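Local coordinates for protein peptidoglycan synthase activator LpoP (Pseudomonas aeruginosa, PDB 6W5Q) that probably activates a peptidoglycan synthase that builds the bacterial cell wall, the globular C-terminal domain described here being a helical tetratricopeptide repeat domain, at residues 29-34 with 60-65; 74-79 with 87-92. All coordinates share one frame; numbering follows the deposited sequence.

Interaction 1: residues 29-34 with 60-65; sequences GDLNSA and LAQGDA
Leu31 meets Ala61 and Gln62 with two different parts of its side chain. Its CD1 reaches the methyl of Ala61, with 3.7 Å between Leu31 CD1 and Ala61 CB, while its CB lies against the aliphatic part of Gln62, at 3.5 Å from Gln62 CG. Both long side chains leave the backbone in the same way: CG stands anti to the carbonyl carbon (chi1 -66° in Leu31, -67° in Gln62), and the CD1 branch of Leu31 and the chain of Gln62 then run on extended. The amide of Gln62 therefore passes alongside the start of helix 31-44, where its NE2 comes to 3.7 Å from Asn32 N, a van der Waals approach between two nitrogens. No hydrogen bond crosses between the segments.

Next to Leu31 the helix start is fixed locally. Asp30, the N-cap, accepts from Ser33 N through OD1 (3.0 Å, N-H...O angle 167°) and from Ser33 OG through OD2 (2.7 Å); both partners meet the carboxylate from above its plane. This double grip holds the carboxylate over the first turn. Leu31 also touches Gln26 of helix 13-28 and Val58 of helix 49-61.

Gly29 and Gly63, both with positive phi, close the helices before them in Schellman motifs, and Asp30 and Asp64 follow at the N-cap positions, though the side chain of Asp64 makes no capping bond. The contact thus brings together two helix-to-helix turns of the kind that join the antiparallel helices of tetratricopeptide repeat folds.

Interaction 2: residues 74-79 with 87-92; sequences RGLSYA and AGLWEL
Leu76 lies across the indole of Trp90 and against Leu89, so one side chain makes both the aromatic and much of the aliphatic contact. The aromatic part is a CH-pi interaction. Leu76 CD2 sits over one face of the Trp90 ring, 3.5 Å from the centroid of its six-membered ring and 22° off the normal, and comes as near as 3.3 Å to Trp90 CE2. The two side chains cross at about a right angle. In Leu76, CG stands anti to the backbone N (chi1 -154°), which carries both methyls toward helix 83-99.

The aliphatic part centres on Leu89, which slides past Leu76 in the opposite direction. Leu76 CD1 is 4.0 Å from Leu89 CB, and the far end of Leu89 reaches Ala79, with Leu89 CD1 also 4.0 Å from Ala79 CB. Contact with the main chain adds to this: Leu89 CD1 lies 3.6 Å from Leu76 N and packs on Gly75, where the lack of a side chain lets the leucine come close to the helix.

No polar bond joins the segments: Arg74 NH1 donates to Tyr78 OH in the guanidinium plane while its NH2 bonds Gln42, and Glu91 forms a salt bridge with Arg110. Elsewhere Trp90 touches Ala109, Lys112 and Ala113 of helix 103-114. The two segments run nearly antiparallel (164°), their axes 9.6 Å apart. Their association rests on dispersion and hydrophobic burial, with the indole face supplying an aromatic surface for a leucine methyl.

Interaction 1 closes before interaction 2 opens, and the chain runs from one to the other through helix 65-78, which follows helix 49-61. Their centres are 18 Å apart, on opposite sides of the chain's centre: interaction 1 is a surface contact between helix ends, about 11 Å out, and interaction 2 a buried helix pair, about 7 Å out. Their segments touch where Leu60 CD2 packs 4.2 Å from Leu92 O, though neither residue takes part in the contact of its own segment. All four segments fall within the tetratricopeptide repeat region. A sulfate ion, probably from the crystallisation liquor, lies about 3 Å from the Trp90 side chain at its nearest approach, beside interaction 2.

Interaction 1: residues 29-34 with 60-65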
loop_
_atom_site.group_PDB
_atom_site.type_symbol
_atom_site.label_atom_id
_atom_site.label_comp_id
_atom_site.label_asym_id
_atom_site.label_seq_id
_atom_site.Cartn_x
_atom_site.Cartn_y
_atom_site.Cartn_z
ATOM N N GLY A 29 -11.203 1.080 12.920
ATOM C CA GLY A 29 -12.176 1.644 12.004
ATOM C C GLY A 29 -11.933 3.086 11.606
ATOM O O GLY A 29 -12.778 3.669 10.912
ATOM N N ASP A 30 -10.804 3.673 12.012
ATOM C CA ASP A 30 -10.482 5.069 11.706
ATOM C C ASP A 30 -9.448 5.090 10.582
ATOM O O ASP A 30 -8.256 5.335 10.780
ATOM C CB ASP A 30 -9.990 5.802 12.953
ATOM C CG ASP A 30 -9.952 7.331 12.765
ATOM O OD1 ASP A 30 -10.070 7.815 11.609
ATOM O OD2 ASP A 30 -9.811 8.047 13.785
ATOM N N LEU A 31 -9.937 4.833 9.371
ATOM C CA LEU A 31 -9.075 4.838 8.200
ATOM C C LEU A 31 -8.540 6.234 7.899
ATOM O O LEU A 31 -7.459 6.370 7.308
ATOM C CB LEU A 31 -9.841 4.255 7.011
ATOM C CG LEU A 31 -10.176 2.769 7.179
ATOM C CD1 LEU A 31 -10.895 2.200 5.967
ATOM C CD2 LEU A 31 -8.916 1.998 7.438
ATOM N N ASN A 32 -9.264 7.275 8.312
ATOM C CA ASN A 32 -8.802 8.652 8.102
ATOM C C ASN A 32 -7.515 8.931 8.884
ATOM O O ASN A 32 -6.526 9.433 8.328
ATOM C CB ASN A 32 -9.923 9.624 8.492
ATOM C CG ASN A 32 -9.503 11.093 8.432
ATOM O OD1 ASN A 32 -9.214 11.624 7.368
ATOM N ND2 ASN A 32 -9.511 11.760 9.581
ATOM N N SER A 33 -7.506 8.600 10.179
ATOM C CA SER A 33 -6.312 8.802 10.996
ATOM C C SER A 33 -5.182 7.875 10.571
ATOM O O SER A 33 -4.018 8.296 10.505
ATOM C CB SER A 33 -6.645 8.591 12.468
ATOM O OG SER A 33 -7.672 9.468 12.861
ATOM N N ALA A 34 -5.503 6.607 10.305
ATOM C CA ALA A 34 -4.509 5.687 9.772
ATOM C C ALA A 34 -3.797 6.304 8.582
ATOM O O ALA A 34 -2.563 6.321 8.514
ATOM C CB ALA A 34 -5.169 4.364 9.380
ATOM N N LEU A 60 -7.283 1.931 -0.306
ATOM C CA LEU A 60 -8.135 0.948 -0.950
ATOM C C LEU A 60 -9.312 0.604 -0.048
ATOM O O LEU A 60 -10.455 0.492 -0.511
ATOM C CB LEU A 60 -7.322 -0.297 -1.296
ATOM C CG LEU A 60 -8.077 -1.362 -2.088
ATOM C CD1 LEU A 60 -8.667 -0.779 -3.360
ATOM C CD2 LEU A 60 -7.131 -2.493 -2.397
ATOM N N ALA A 61 -9.059 0.475 1.256
ATOM C CA ALA A 61 -10.146 0.157 2.165
ATOM C C ALA A 61 -11.142 1.309 2.275
ATOM O O ALA A 61 -12.317 1.071 2.545
ATOM C CB ALA A 61 -9.585 -0.229 3.533
ATOM N N GLN A 62 -10.711 2.554 2.046
ATOM C CA GLN A 62 -11.657 3.667 2.007
ATOM C C GLN A 62 -12.456 3.719 0.714
ATOM O O GLN A 62 -13.319 4.593 0.584
ATOM C CB GLN A 62 -10.938 5.018 2.220
ATOM C CG GLN A 62 -10.362 5.172 3.636
ATOM C CD GLN A 62 -9.508 6.432 3.825
ATOM O OE1 GLN A 62 -8.463 6.605 3.185
ATOM N NE2 GLN A 62 -9.959 7.319 4.714
ATOM N N GLY A 63 -12.194 2.818 -0.237
ATOM C CA GLY A 63 -12.819 2.893 -1.541
ATOM C C GLY A 63 -12.124 3.801 -2.532
ATOM O O GLY A 63 -12.643 3.996 -3.633
ATOM N N ASP A 64 -10.953 4.350 -2.193
ATOM C CA ASP A 64 -10.237 5.267 -3.088
ATOM C C ASP A 64 -9.234 4.484 -3.939
ATOM O O ASP A 64 -8.008 4.558 -3.766
ATOM C CB ASP A 64 -9.566 6.369 -2.281
ATOM C CG ASP A 64 -10.574 7.274 -1.613
ATOM O OD1 ASP A 64 -11.603 7.561 -2.264
ATOM O OD2 ASP A 64 -10.356 7.683 -0.449
ATOM N N ALA A 65 -9.800 3.752 -4.905
ATOM C CA ALA A 65 -9.044 2.739 -5.646
ATOM C C ALA A 65 -7.970 3.359 -6.531
ATOM O O ALA A 65 -6.816 2.924 -6.504
ATOM C CB ALA A 65 -9.999 1.883 -6.489
#

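Interaction 2: residues 74-79 with 87-92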
loop_
_atom_site.group_PDB
_atom_site.type_symbol
_atom_site.label_atom_id
_atom_site.label_comp_id
_atom_site.label_asym_id
_atom_site.label_seq_id
_atom_site.Cartn_x
_atom_site.Cartn_y
_atom_site.Cartn_z
ATOM N N ARG A 74 3.876 3.365 -6.765
ATOM C CA ARG A 74 5.071 4.058 -6.313
ATOM C C ARG A 74 5.876 3.176 -5.358
ATOM O O ARG A 74 7.092 3.041 -5.509
ATOM C CB ARG A 74 4.693 5.401 -5.669
ATOM C CG ARG A 74 5.893 6.298 -5.428
ATOM C CD ARG A 74 5.514 7.768 -5.344
ATOM N NE ARG A 74 4.672 8.063 -4.194
ATOM C CZ ARG A 74 5.141 8.353 -2.984
ATOM N NH1 ARG A 74 6.456 8.372 -2.750
ATOM N NH2 ARG A 74 4.294 8.614 -2.001
ATOM N N GLY A 75 5.221 2.571 -4.366
ATOM C CA GLY A 75 5.932 1.647 -3.486
ATOM C C GLY A 75 6.708 0.596 -4.254
ATOM O O GLY A 75 7.860 0.290 -3.928
ATOM N N LEU A 76 6.102 0.071 -5.319
ATOM C CA LEU A 76 6.745 -0.937 -6.157
ATOM C C LEU A 76 8.091 -0.459 -6.691
ATOM O O LEU A 76 9.075 -1.200 -6.660
ATOM C CB LEU A 76 5.803 -1.291 -7.303
ATOM C CG LEU A 76 5.830 -2.626 -8.017
ATOM C CD1 LEU A 76 5.953 -3.786 -7.057
ATOM C CD2 LEU A 76 4.540 -2.715 -8.785
ATOM N N SER A 77 8.170 0.787 -7.157
ATOM C CA SER A 77 9.445 1.279 -7.668
ATOM C C SER A 77 10.542 1.316 -6.597
ATOM O O SER A 77 11.728 1.378 -6.943
ATOM C CB SER A 77 9.257 2.664 -8.287
ATOM O OG SER A 77 8.642 3.560 -7.388
ATOM N N TYR A 78 10.185 1.288 -5.314
ATOM C CA TYR A 78 11.161 1.275 -4.232
ATOM C C TYR A 78 11.366 -0.124 -3.672
ATOM O O TYR A 78 12.191 -0.314 -2.778
ATOM C CB TYR A 78 10.729 2.205 -3.086
ATOM C CG TYR A 78 10.271 3.607 -3.456
ATOM C CD1 TYR A 78 10.740 4.253 -4.590
ATOM C CD2 TYR A 78 9.383 4.292 -2.637
ATOM C CE1 TYR A 78 10.316 5.542 -4.906
ATOM C CE2 TYR A 78 8.959 5.568 -2.935
ATOM C CZ TYR A 78 9.423 6.190 -4.075
ATOM O OH TYR A 78 8.993 7.462 -4.371
ATOM N N ALA A 79 10.608 -1.090 -4.158
ATOM C CA ALA A 79 10.573 -2.436 -3.620
ATOM C C ALA A 79 11.541 -3.372 -4.324
ATOM O O ALA A 79 11.434 -4.584 -4.150
ATOM C CB ALA A 79 9.145 -2.992 -3.717
ATOM N N ALA A 87 5.154 -8.802 -4.655
ATOM C CA ALA A 87 3.957 -9.629 -4.805
ATOM C C ALA A 87 2.772 -8.998 -4.083
ATOM O O ALA A 87 1.675 -8.878 -4.644
ATOM C CB ALA A 87 4.220 -11.045 -4.274
ATOM N N GLY A 88 2.977 -8.584 -2.833
ATOM C CA GLY A 88 1.909 -7.913 -2.107
ATOM C C GLY A 88 1.410 -6.669 -2.818
ATOM O O GLY A 88 0.202 -6.464 -2.966
ATOM N N LEU A 89 2.333 -5.820 -3.272
ATOM C CA LEU A 89 1.938 -4.573 -3.933
ATOM C C LEU A 89 1.177 -4.855 -5.236
ATOM O O LEU A 89 0.152 -4.216 -5.518
ATOM C CB LEU A 89 3.181 -3.693 -4.169
ATOM C CG LEU A 89 3.780 -2.994 -2.918
ATOM C CD1 LEU A 89 5.252 -2.666 -3.081
ATOM C CD2 LEU A 89 3.017 -1.701 -2.517
ATOM N N TRP A 90 1.628 -5.840 -6.022
ATOM C CA TRP A 90 0.899 -6.153 -7.248
ATOM C C TRP A 90 -0.525 -6.624 -6.950
ATOM O O TRP A 90 -1.469 -6.226 -7.641
ATOM C CB TRP A 90 1.648 -7.195 -8.073
ATOM C CG TRP A 90 2.726 -6.616 -8.934
ATOM C CD1 TRP A 90 4.056 -6.930 -8.901
ATOM C CD2 TRP A 90 2.574 -5.628 -9.976
ATOM N NE1 TRP A 90 4.738 -6.201 -9.850
ATOM C CE2 TRP A 90 3.854 -5.401 -10.526
ATOM C CE3 TRP A 90 1.481 -4.922 -10.496
ATOM C CZ2 TRP A 90 4.074 -4.491 -11.560
ATOM C CZ3 TRP A 90 1.706 -4.011 -11.528
ATOM C CH2 TRP A 90 2.993 -3.803 -12.043
ATOM N N GLU A 91 -0.698 -7.465 -5.920
ATOM C CA GLU A 91 -2.046 -7.884 -5.535
ATOM C C GLU A 91 -2.909 -6.684 -5.161
ATOM O O GLU A 91 -4.078 -6.609 -5.547
ATOM C CB GLU A 91 -1.995 -8.884 -4.375
ATOM C CG GLU A 91 -3.380 -9.217 -3.825
ATOM C CD GLU A 91 -4.322 -9.820 -4.891
ATOM O OE1 GLU A 91 -3.828 -10.454 -5.856
ATOM O OE2 GLU A 91 -5.567 -9.660 -4.767
ATOM N N LEU A 92 -2.340 -5.724 -4.426
ATOM C CA LEU A 92 -3.050 -4.478 -4.156
ATOM C C LEU A 92 -3.414 -3.753 -5.443
ATOM O O LEU A 92 -4.505 -3.187 -5.564
ATOM C CB LEU A 92 -2.193 -3.564 -3.277
ATOM C CG LEU A 92 -2.442 -3.574 -1.771
ATOM C CD1 LEU A 92 -2.345 -4.992 -1.202
ATOM C CD2 LEU A 92 -1.472 -2.602 -1.062
#